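Long-range contacts in COG0778: Nitroreductase (Streptococcus pneumoniae, PDB 2B67), which probably catalyses FMN-dependent oxidation of NADH with reduction of an acceptor, as a homodimeric flavoprotein of the nitroreductase family: residues D28-A39 with V138-Q149; G150-K161 with P176-T185. All blocks are in the same frame, centred on the assembly; numbering follows the deposited sequence.

Contact 1 of 2, residues D28-A39 with V138-Q149; sequences DVRTAIEIATLA and VAMNLVLALTDQ
The flat amide of Q149 meets D28 by its two polar ends: NE2 gives a bent bond to D28 O (3.0 Å), which lies out of the amide plane, while OE1 lies against D28 CB and the carboxylate, whose plane stands at 89° to the amide. OE1 and D28 OD1 are both acceptors, so only the NE2 end bonds across this pair. N141 holds its acceptor in the amide plane: ND2 points almost straight at A36 O (2.9 Å, 166°), although the donor itself stands above the carbonyl plane, on the same face as A39 N. N141 ND2 is also hydrogen-bonded to N10 OD1 of the second subunit.

Between the two amides, small residues bring the axes of the segments of helix 26-36 and helix 124-148 to within 8.1 Å, running roughly antiparallel, 136° between their directions. A36 CB reaches the backbone of L142, 3.4 Å from L142 CA, and A32 CB rests on L146 CD2 at 3.5 Å and against A145 CB. With its CG anti to the backbone N, L142 lies side by side with I33, pointing the same way, and L142 CD1 comes 3.9 Å from I33 CG1.

The chemistry amounts to an alanine-lined helix crossing with a side-chain amide at each end: D28 O and A36 O, already acceptors of backbone N-H groups, each take a second donor, and N141 extends the polar network across the dimer interface.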
loop_
_atom_site.group_PDB
_atom_site.type_symbol
_atom_site.label_atom_id
_atom_site.label_comp_id
_atom_site.label_asym_id
_atom_site.label_seq_id
_atom_site.Cartn_x
_atom_site.Cartn_y
_atom_site.Cartn_z
ATOM N N ASP A 28 -7.530 7.663 -19.863
ATOM C CA ASP A 28 -7.896 6.821 -18.720
ATOM C C ASP A 28 -6.727 6.518 -17.784
ATOM O O ASP A 28 -6.910 6.496 -16.579
ATOM C CB ASP A 28 -8.560 5.511 -19.161
ATOM C CG ASP A 28 -9.908 5.734 -19.855
ATOM O OD1 ASP A 28 -10.545 6.788 -19.598
ATOM O OD2 ASP A 28 -10.305 4.866 -20.670
ATOM N N VAL A 29 -5.540 6.253 -18.340
ATOM C CA VAL A 29 -4.365 5.995 -17.516
ATOM C C VAL A 29 -4.011 7.208 -16.666
ATOM O O VAL A 29 -3.833 7.080 -15.462
ATOM C CB VAL A 29 -3.151 5.513 -18.326
ATOM C CG1 VAL A 29 -1.927 5.362 -17.421
ATOM C CG2 VAL A 29 -3.484 4.173 -18.960
ATOM N N ARG A 30 -4.001 8.384 -17.296
ATOM C CA ARG A 30 -3.732 9.636 -16.602
ATOM C C ARG A 30 -4.763 9.913 -15.521
ATOM O O ARG A 30 -4.423 10.382 -14.433
ATOM C CB ARG A 30 -3.654 10.812 -17.582
ATOM C CG ARG A 30 -3.156 12.086 -16.908
ATOM C CD ARG A 30 -3.415 13.295 -17.749
ATOM N NE ARG A 30 -4.048 14.350 -16.953
ATOM C CZ ARG A 30 -3.462 15.497 -16.649
ATOM N NH1 ARG A 30 -2.240 15.725 -17.084
ATOM N NH2 ARG A 30 -4.086 16.420 -15.929
ATOM N N THR A 31 -6.029 9.631 -15.807
ATOM C CA THR A 31 -7.050 9.816 -14.775
ATOM C C THR A 31 -6.827 8.874 -13.576
ATOM O O THR A 31 -6.909 9.304 -12.422
ATOM C CB THR A 31 -8.455 9.591 -15.338
ATOM O OG1 THR A 31 -8.716 10.588 -16.339
ATOM C CG2 THR A 31 -9.493 9.660 -14.237
ATOM N N ALA A 32 -6.583 7.587 -13.864
ATOM C CA ALA A 32 -6.416 6.594 -12.803
ATOM C C ALA A 32 -5.245 7.002 -11.895
ATOM O O ALA A 32 -5.304 6.846 -10.672
ATOM C CB ALA A 32 -6.190 5.210 -13.405
ATOM N N ILE A 33 -4.203 7.558 -12.507
ATOM C CA ILE A 33 -3.024 7.952 -11.769
ATOM C C ILE A 33 -3.328 9.195 -10.956
ATOM O O ILE A 33 -2.880 9.312 -9.815
ATOM C CB ILE A 33 -1.761 8.090 -12.675
ATOM C CG1 ILE A 33 -1.352 6.720 -13.241
ATOM C CG2 ILE A 33 -0.593 8.753 -11.908
ATOM C CD1 ILE A 33 -0.217 6.808 -14.274
ATOM N N GLU A 34 -4.124 10.102 -11.519
ATOM C CA GLU A 34 -4.539 11.275 -10.766
ATOM C C GLU A 34 -5.432 10.926 -9.569
ATOM O O GLU A 34 -5.297 11.522 -8.476
ATOM C CB GLU A 34 -5.173 12.334 -11.668
ATOM C CG GLU A 34 -5.409 13.664 -10.957
ATOM C CD GLU A 34 -6.006 14.711 -11.873
ATOM O OE1 GLU A 34 -6.873 14.356 -12.705
ATOM O OE2 GLU A 34 -5.599 15.884 -11.783
ATOM N N ILE A 35 -6.329 9.962 -9.733
ATOM C CA ILE A 35 -7.087 9.482 -8.549
ATOM C C ILE A 35 -6.165 8.773 -7.522
ATOM O O ILE A 35 -6.279 9.009 -6.314
ATOM C CB ILE A 35 -8.295 8.552 -8.944
ATOM C CG1 ILE A 35 -9.367 9.351 -9.705
ATOM C CG2 ILE A 35 -8.957 7.936 -7.714
ATOM C CD1 ILE A 35 -10.419 8.439 -10.366
ATOM N N ALA A 36 -5.259 7.917 -8.011
ATOM C CA ALA A 36 -4.409 7.103 -7.161
ATOM C C ALA A 36 -3.544 7.971 -6.226
ATOM O O ALA A 36 -3.403 7.650 -5.051
ATOM C CB ALA A 36 -3.499 6.171 -8.004
ATOM N N THR A 37 -2.969 9.049 -6.750
ATOM C CA THR A 37 -2.125 9.960 -5.920
ATOM C C THR A 37 -2.877 10.803 -4.853
ATOM O O THR A 37 -2.249 11.462 -4.024
ATOM C CB THR A 37 -1.247 10.869 -6.778
ATOM O OG1 THR A 37 -2.049 11.598 -7.703
ATOM C CG2 THR A 37 -0.299 10.052 -7.562
ATOM N N LEU A 38 -4.206 10.756 -4.863
ATOM C CA LEU A 38 -4.988 11.256 -3.712
ATOM C C LEU A 38 -4.684 10.441 -2.462
ATOM O O LEU A 38 -4.951 10.916 -1.358
ATOM C CB LEU A 38 -6.496 11.224 -3.990
ATOM C CG LEU A 38 -6.964 12.083 -5.166
ATOM C CD1 LEU A 38 -8.449 11.830 -5.443
ATOM C CD2 LEU A 38 -6.735 13.577 -4.890
ATOM N N ALA A 39 -4.086 9.254 -2.642
ATOM C CA ALA A 39 -3.591 8.405 -1.528
ATOM C C ALA A 39 -2.832 9.182 -0.464
ATOM O O ALA A 39 -2.044 10.059 -0.820
ATOM C CB ALA A 39 -2.636 7.370 -2.058
ATOM N N VAL A 138 -0.012 3.687 -2.636
ATOM C CA VAL A 138 -0.463 4.232 -3.894
ATOM C C VAL A 138 -0.733 3.106 -4.921
ATOM O O VAL A 138 -1.608 3.267 -5.764
ATOM C CB VAL A 138 0.485 5.377 -4.470
ATOM C CG1 VAL A 138 1.764 4.806 -5.077
ATOM C CG2 VAL A 138 -0.260 6.272 -5.502
ATOM N N ALA A 139 0.038 2.007 -4.886
ATOM C CA ALA A 139 -0.179 0.964 -5.854
ATOM C C ALA A 139 -1.608 0.421 -5.741
ATOM O O ALA A 139 -2.272 0.215 -6.744
ATOM C CB ALA A 139 0.818 -0.144 -5.683
HETATM N N MSE A 140 -2.057 0.178 -4.509
HETATM C CA MSE A 140 -3.448 -0.230 -4.208
HETATM C C MSE A 140 -4.520 0.741 -4.767
HETATM O O MSE A 140 -5.496 0.317 -5.405
HETATM C CB MSE A 140 -3.646 -0.359 -2.700
HETATM C CG MSE A 140 -5.064 -0.810 -2.282
HETATM SE SE MSE A 140 -5.200 -2.755 -2.499
HETATM C CE MSE A 140 -6.094 -2.921 -4.215
ATOM N N ASN A 141 -4.302 2.031 -4.546
ATOM C CA ASN A 141 -5.260 3.063 -4.978
ATOM C C ASN A 141 -5.325 3.061 -6.522
ATOM O O ASN A 141 -6.409 3.150 -7.106
ATOM C CB ASN A 141 -4.857 4.443 -4.418
ATOM C CG ASN A 141 -6.071 5.311 -4.041
ATOM O OD1 ASN A 141 -7.162 4.803 -3.783
ATOM N ND2 ASN A 141 -5.873 6.617 -3.994
ATOM N N LEU A 142 -4.161 2.869 -7.146
ATOM C CA LEU A 142 -4.039 2.821 -8.623
ATOM C C LEU A 142 -4.791 1.645 -9.258
ATOM O O LEU A 142 -5.524 1.829 -10.239
ATOM C CB LEU A 142 -2.572 2.754 -9.035
ATOM C CG LEU A 142 -2.298 2.529 -10.532
ATOM C CD1 LEU A 142 -2.949 3.657 -11.353
ATOM C CD2 LEU A 142 -0.779 2.417 -10.798
ATOM N N VAL A 143 -4.602 0.440 -8.717
ATOM C CA VAL A 143 -5.303 -0.706 -9.291
ATOM C C VAL A 143 -6.826 -0.612 -9.113
ATOM O O VAL A 143 -7.610 -1.060 -9.995
ATOM C CB VAL A 143 -4.728 -2.086 -8.862
ATOM C CG1 VAL A 143 -3.268 -2.232 -9.293
ATOM C CG2 VAL A 143 -4.900 -2.341 -7.406
ATOM N N LEU A 144 -7.244 -0.035 -7.981
ATOM C CA LEU A 144 -8.670 0.203 -7.731
ATOM C C LEU A 144 -9.235 1.241 -8.677
ATOM O O LEU A 144 -10.337 1.050 -9.230
ATOM C CB LEU A 144 -8.938 0.612 -6.270
ATOM C CG LEU A 144 -8.733 -0.521 -5.261
ATOM C CD1 LEU A 144 -8.669 0.093 -3.835
ATOM C CD2 LEU A 144 -9.842 -1.538 -5.392
ATOM N N ALA A 145 -8.472 2.317 -8.893
ATOM C CA ALA A 145 -8.889 3.338 -9.846
ATOM C C ALA A 145 -9.032 2.770 -11.274
ATOM O O ALA A 145 -9.972 3.097 -11.979
ATOM C CB ALA A 145 -7.956 4.593 -9.798
ATOM N N LEU A 146 -8.107 1.910 -11.686
ATOM C CA LEU A 146 -8.173 1.224 -12.991
ATOM C C LEU A 146 -9.409 0.336 -13.083
ATOM O O LEU A 146 -10.168 0.363 -14.096
ATOM C CB LEU A 146 -6.902 0.375 -13.205
ATOM C CG LEU A 146 -5.632 1.203 -13.516
ATOM C CD1 LEU A 146 -4.334 0.367 -13.507
ATOM C CD2 LEU A 146 -5.775 1.986 -14.826
ATOM N N THR A 147 -9.606 -0.445 -12.015
ATOM C CA THR A 147 -10.739 -1.348 -11.877
ATOM C C THR A 147 -12.029 -0.569 -12.000
ATOM O O THR A 147 -12.919 -0.979 -12.731
ATOM C CB THR A 147 -10.727 -2.095 -10.524
ATOM O OG1 THR A 147 -9.532 -2.885 -10.412
ATOM C CG2 THR A 147 -11.969 -3.009 -10.391
ATOM N N ASP A 148 -12.135 0.539 -11.264
ATOM C CA ASP A 148 -13.295 1.427 -11.388
ATOM C C ASP A 148 -13.612 1.901 -12.814
ATOM O O ASP A 148 -14.749 2.222 -13.120
ATOM C CB ASP A 148 -13.135 2.668 -10.506
ATOM C CG ASP A 148 -14.459 3.397 -10.293
ATOM O OD1 ASP A 148 -14.553 4.588 -10.664
ATOM O OD2 ASP A 148 -15.402 2.755 -9.779
ATOM N N GLN A 149 -12.597 1.988 -13.665
ATOM C CA GLN A 149 -12.824 2.351 -15.034
ATOM C C GLN A 149 -13.006 1.147 -15.925
ATOM O O GLN A 149 -13.074 1.306 -17.124
ATOM C CB GLN A 149 -11.668 3.150 -15.584
ATOM C CG GLN A 149 -11.348 4.420 -14.862
ATOM C CD GLN A 149 -10.430 5.289 -15.710
ATOM O OE1 GLN A 149 -10.589 5.327 -16.934
ATOM N NE2 GLN A 149 -9.489 6.001 -15.078
#

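Contact 2 of 2, residues G150-K161 with P176-T185; sequences GIGSNIILGFDK and PELLITVGYT
Backbone hydrogen bonds join antiparallel strands 152-156 and 176-183. N154 pairs with T181 and I156 with L179 in hydrogen-bonded pairs. I156 N meets L179 O almost head-on at 2.7 Å, and L179 N returns to I156 O at 2.9 Å in the carbonyl plane. Toward G152 the ladder is less regular: G183 N reaches G152 O from above its carbonyl plane, and the reverse bond is weak. Residues of the non-hydrogen-bonded pairs add CA-H...O contacts to carbonyls next to their partners, as from S153 CA to T181 O at 2.9 Å.

Apolar contacts line both faces. On the side of helix 124-148, I155 CG2 is pressed against L178 CD2 at 3.4 Å, and I155 CG1 lies alongside I180 CD1. The I156 side chain crosses T181 on the face toward helix 68-74.

Aromatic packing follows beyond the strand. With chi1 at 64°, F159 CG sits between the backbone N and the carbonyl carbon, turning the ring to L179. L179 CG stands 3.7 Å from the ring centroid, 9° off the normal, a CH-pi contact over one face; E177 C lies in plane at the edge.

Water bridges a pair of opposite charges. K161 NZ is 4.4 Å from E177 OE1, too far for a salt bridge, but water 1 accepts from NZ at 2.8 Å and is also within hydrogen-bonding distance of E177 O and OE1, while E177 OE2 pairs with R175.

Together these form neighbouring antiparallel strands connected through helix 161-168, in the alpha-beta nitroreductase fold; just past strand 152-156, G158 N hydrogen-bonds to flavin O4.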
loop_
_atom_site.group_PDB
_atom_site.type_symbol
_atom_site.label_atom_id
_atom_site.label_comp_id
_atom_site.label_asym_id
_atom_site.label_seq_id
_atom_site.Cartn_x
_atom_site.Cartn_y
_atom_site.Cartn_z
ATOM N N GLY A 150 -13.072 -0.051 -15.358
ATOM C CA GLY A 150 -13.278 -1.274 -16.165
ATOM C C GLY A 150 -11.987 -1.829 -16.758
ATOM O O GLY A 150 -12.023 -2.637 -17.703
ATOM N N ILE A 151 -10.842 -1.392 -16.217
ATOM C CA ILE A 151 -9.516 -1.791 -16.740
ATOM C C ILE A 151 -8.832 -2.766 -15.761
ATOM O O ILE A 151 -8.768 -2.499 -14.542
ATOM C CB ILE A 151 -8.635 -0.556 -17.073
ATOM C CG1 ILE A 151 -9.379 0.366 -18.076
ATOM C CG2 ILE A 151 -7.237 -0.969 -17.676
ATOM C CD1 ILE A 151 -8.768 1.768 -18.239
ATOM N N GLY A 152 -8.367 -3.890 -16.299
ATOM C CA GLY A 152 -7.676 -4.941 -15.544
ATOM C C GLY A 152 -6.228 -4.537 -15.317
ATOM O O GLY A 152 -5.754 -3.560 -15.927
ATOM N N SER A 153 -5.537 -5.239 -14.412
ATOM C CA SER A 153 -4.142 -4.945 -14.057
ATOM C C SER A 153 -3.588 -6.100 -13.269
ATOM O O SER A 153 -4.343 -6.910 -12.745
ATOM C CB SER A 153 -4.034 -3.672 -13.190
ATOM O OG SER A 153 -4.905 -3.724 -12.055
ATOM N N ASN A 154 -2.265 -6.163 -13.168
ATOM C CA ASN A 154 -1.617 -7.063 -12.222
ATOM C C ASN A 154 -0.370 -6.367 -11.661
ATOM O O ASN A 154 0.324 -5.681 -12.408
ATOM C CB ASN A 154 -1.236 -8.363 -12.916
ATOM C CG ASN A 154 -0.848 -9.451 -11.959
ATOM O OD1 ASN A 154 -0.067 -10.324 -12.301
ATOM N ND2 ASN A 154 -1.398 -9.417 -10.758
ATOM N N ILE A 155 -0.083 -6.550 -10.363
ATOM C CA ILE A 155 1.100 -5.974 -9.717
ATOM C C ILE A 155 2.178 -7.073 -9.785
ATOM O O ILE A 155 1.921 -8.226 -9.400
ATOM C CB ILE A 155 0.762 -5.593 -8.240
ATOM C CG1 ILE A 155 -0.244 -4.438 -8.202
ATOM C CG2 ILE A 155 2.003 -5.210 -7.439
ATOM C CD1 ILE A 155 -0.991 -4.277 -6.898
ATOM N N ILE A 156 3.352 -6.733 -10.312
ATOM C CA ILE A 156 4.420 -7.692 -10.530
ATOM C C ILE A 156 5.614 -7.197 -9.742
ATOM O O ILE A 156 6.044 -6.042 -9.877
ATOM C CB ILE A 156 4.797 -7.811 -12.065
ATOM C CG1 ILE A 156 3.670 -8.493 -12.842
ATOM C CG2 ILE A 156 6.104 -8.529 -12.280
ATOM C CD1 ILE A 156 3.813 -8.287 -14.378
ATOM N N LEU A 157 6.115 -8.079 -8.899
ATOM C CA LEU A 157 7.318 -7.850 -8.155
ATOM C C LEU A 157 8.477 -8.703 -8.694
ATOM O O LEU A 157 9.650 -8.407 -8.434
ATOM C CB LEU A 157 7.028 -8.194 -6.693
ATOM C CG LEU A 157 8.008 -7.796 -5.597
ATOM C CD1 LEU A 157 8.595 -6.401 -5.835
ATOM C CD2 LEU A 157 7.307 -7.882 -4.246
ATOM N N GLY A 158 8.166 -9.753 -9.452
ATOM C CA GLY A 158 9.217 -10.629 -10.035
ATOM C C GLY A 158 9.854 -10.091 -11.322
ATOM O O GLY A 158 9.481 -10.496 -12.457
ATOM N N PHE A 159 10.807 -9.168 -11.147
ATOM C CA PHE A 159 11.540 -8.563 -12.235
ATOM C C PHE A 159 12.877 -8.093 -11.692
ATOM O O PHE A 159 13.067 -7.997 -10.462
ATOM C CB PHE A 159 10.767 -7.393 -12.904
ATOM C CG PHE A 159 10.526 -6.225 -11.996
ATOM C CD1 PHE A 159 9.461 -6.225 -11.097
ATOM C CD2 PHE A 159 11.356 -5.111 -12.038
ATOM C CE1 PHE A 159 9.229 -5.099 -10.247
ATOM C CE2 PHE A 159 11.123 -4.010 -11.210
ATOM C CZ PHE A 159 10.063 -4.010 -10.316
ATOM N N ASP A 160 13.800 -7.828 -12.616
ATOM C CA ASP A 160 15.182 -7.499 -12.319
ATOM C C ASP A 160 15.323 -5.992 -12.085
ATOM O O ASP A 160 15.540 -5.240 -13.024
ATOM C CB ASP A 160 16.068 -7.907 -13.513
ATOM C CG ASP A 160 17.538 -7.651 -13.255
ATOM O OD1 ASP A 160 17.845 -7.170 -12.137
ATOM O OD2 ASP A 160 18.384 -7.975 -14.133
ATOM N N LYS A 161 15.192 -5.570 -10.839
ATOM C CA LYS A 161 15.168 -4.159 -10.494
ATOM C C LYS A 161 16.419 -3.401 -10.910
ATOM O O LYS A 161 16.342 -2.204 -11.201
ATOM C CB LYS A 161 14.907 -3.957 -8.997
ATOM C CG LYS A 161 13.457 -4.203 -8.601
ATOM C CD LYS A 161 13.327 -4.391 -7.104
ATOM C CE LYS A 161 11.866 -4.529 -6.639
ATOM N NZ LYS A 161 11.801 -4.202 -5.184
ATOM N N PRO A 176 13.012 1.319 -8.777
ATOM C CA PRO A 176 11.783 0.666 -9.185
ATOM C C PRO A 176 11.216 -0.151 -8.028
ATOM O O PRO A 176 11.956 -0.843 -7.318
ATOM C CB PRO A 176 12.211 -0.210 -10.380
ATOM C CG PRO A 176 13.696 -0.401 -10.224
ATOM C CD PRO A 176 14.214 0.776 -9.449
ATOM N N GLU A 177 9.923 -0.020 -7.794
ATOM C CA GLU A 177 9.287 -0.832 -6.746
ATOM C C GLU A 177 8.478 -2.009 -7.292
ATOM O O GLU A 177 8.525 -3.117 -6.737
ATOM C CB GLU A 177 8.384 0.048 -5.868
ATOM C CG GLU A 177 9.161 1.152 -5.103
ATOM C CD GLU A 177 9.907 0.649 -3.871
ATOM O OE1 GLU A 177 9.874 -0.559 -3.549
ATOM O OE2 GLU A 177 10.553 1.475 -3.220
ATOM N N LEU A 178 7.736 -1.752 -8.372
ATOM C CA LEU A 178 6.677 -2.655 -8.893
ATOM C C LEU A 178 6.457 -2.353 -10.364
ATOM O O LEU A 178 6.580 -1.191 -10.789
ATOM C CB LEU A 178 5.315 -2.331 -8.208
ATOM C CG LEU A 178 5.013 -2.685 -6.754
ATOM C CD1 LEU A 178 3.614 -2.187 -6.336
ATOM C CD2 LEU A 178 5.157 -4.207 -6.494
ATOM N N LEU A 179 6.060 -3.376 -11.118
ATOM C CA LEU A 179 5.518 -3.186 -12.460
ATOM C C LEU A 179 4.031 -3.510 -12.371
ATOM O O LEU A 179 3.654 -4.539 -11.825
ATOM C CB LEU A 179 6.197 -4.110 -13.508
ATOM C CG LEU A 179 7.731 -4.058 -13.632
ATOM C CD1 LEU A 179 8.207 -4.952 -14.803
ATOM C CD2 LEU A 179 8.263 -2.596 -13.804
ATOM N N ILE A 180 3.200 -2.634 -12.905
ATOM C CA ILE A 180 1.758 -2.829 -12.922
ATOM C C ILE A 180 1.374 -2.944 -14.371
ATOM O O ILE A 180 1.403 -1.927 -15.089
ATOM C CB ILE A 180 0.964 -1.589 -12.406
ATOM C CG1 ILE A 180 1.658 -0.886 -11.230
ATOM C CG2 ILE A 180 -0.497 -1.969 -12.161
ATOM C CD1 ILE A 180 1.311 -1.353 -9.944
ATOM N N THR A 181 1.005 -4.142 -14.804
ATOM C CA THR A 181 0.497 -4.297 -16.164
ATOM C C THR A 181 -0.926 -3.787 -16.254
ATOM O O THR A 181 -1.697 -3.906 -15.306
ATOM C CB THR A 181 0.537 -5.744 -16.625
ATOM O OG1 THR A 181 -0.129 -6.569 -15.651
ATOM C CG2 THR A 181 2.040 -6.193 -16.824
ATOM N N VAL A 182 -1.272 -3.217 -17.402
ATOM C CA VAL A 182 -2.585 -2.580 -17.559
ATOM C C VAL A 182 -3.221 -3.016 -18.860
ATOM O O VAL A 182 -2.582 -2.982 -19.914
ATOM C CB VAL A 182 -2.495 -1.047 -17.475
ATOM C CG1 VAL A 182 -3.908 -0.451 -17.483
ATOM C CG2 VAL A 182 -1.775 -0.638 -16.151
ATOM N N GLY A 183 -4.455 -3.485 -18.774
ATOM C CA GLY A 183 -5.158 -3.908 -19.966
ATOM C C GLY A 183 -6.502 -4.490 -19.654
ATOM O O GLY A 183 -6.860 -4.721 -18.494
ATOM N N TYR A 184 -7.259 -4.757 -20.709
ATOM C CA TYR A 184 -8.540 -5.417 -20.560
ATOM C C TYR A 184 -8.332 -6.913 -20.544
ATOM O O TYR A 184 -7.467 -7.430 -21.260
ATOM C CB TYR A 184 -9.453 -4.982 -21.699
ATOM C CG TYR A 184 -9.765 -3.517 -21.622
ATOM C CD1 TYR A 184 -8.995 -2.583 -22.317
ATOM C CD2 TYR A 184 -10.817 -3.055 -20.827
ATOM C CE1 TYR A 184 -9.303 -1.217 -22.256
ATOM C CE2 TYR A 184 -11.120 -1.702 -20.758
ATOM C CZ TYR A 184 -10.360 -0.789 -21.468
ATOM O OH TYR A 184 -10.649 0.562 -21.389
ATOM N N THR A 185 -9.129 -7.605 -19.740
ATOM C CA THR A 185 -8.934 -9.023 -19.432
ATOM C C THR A 185 -9.624 -9.974 -20.404
ATOM O O THR A 185 -10.814 -9.828 -20.681
ATOM C CB THR A 185 -9.528 -9.349 -18.082
ATOM O OG1 THR A 185 -9.133 -8.347 -17.135
ATOM C CG2 THR A 185 -9.108 -10.762 -17.633
HETATM O O HOH W 1 9.320 -3.383 -4.155
HETATM O O HOH W 2 12.226 -2.140 -3.051
#

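How the contacts relate
Both contacts are largely buried, each centred about 9 Å from the centre of the chain, and they represent two layers of one fold: contact 1 joins helix to helix, contact 2 strand to strand. The layers meet directly, since A139 packs on L178 and L146 on V182, and the probable bond from I151 N to L146 O belongs to a Schellman motif, with G150 at positive phi, that ends helix 124-148 and leads into strand 152-156. Their chemistry differs accordingly. Contact 1 relies on alanine packing and two side-chain amides, contact 2 on repeated backbone bonds. Both touch the second subunit, but contact 2 contributes five residues of the FMN pocket.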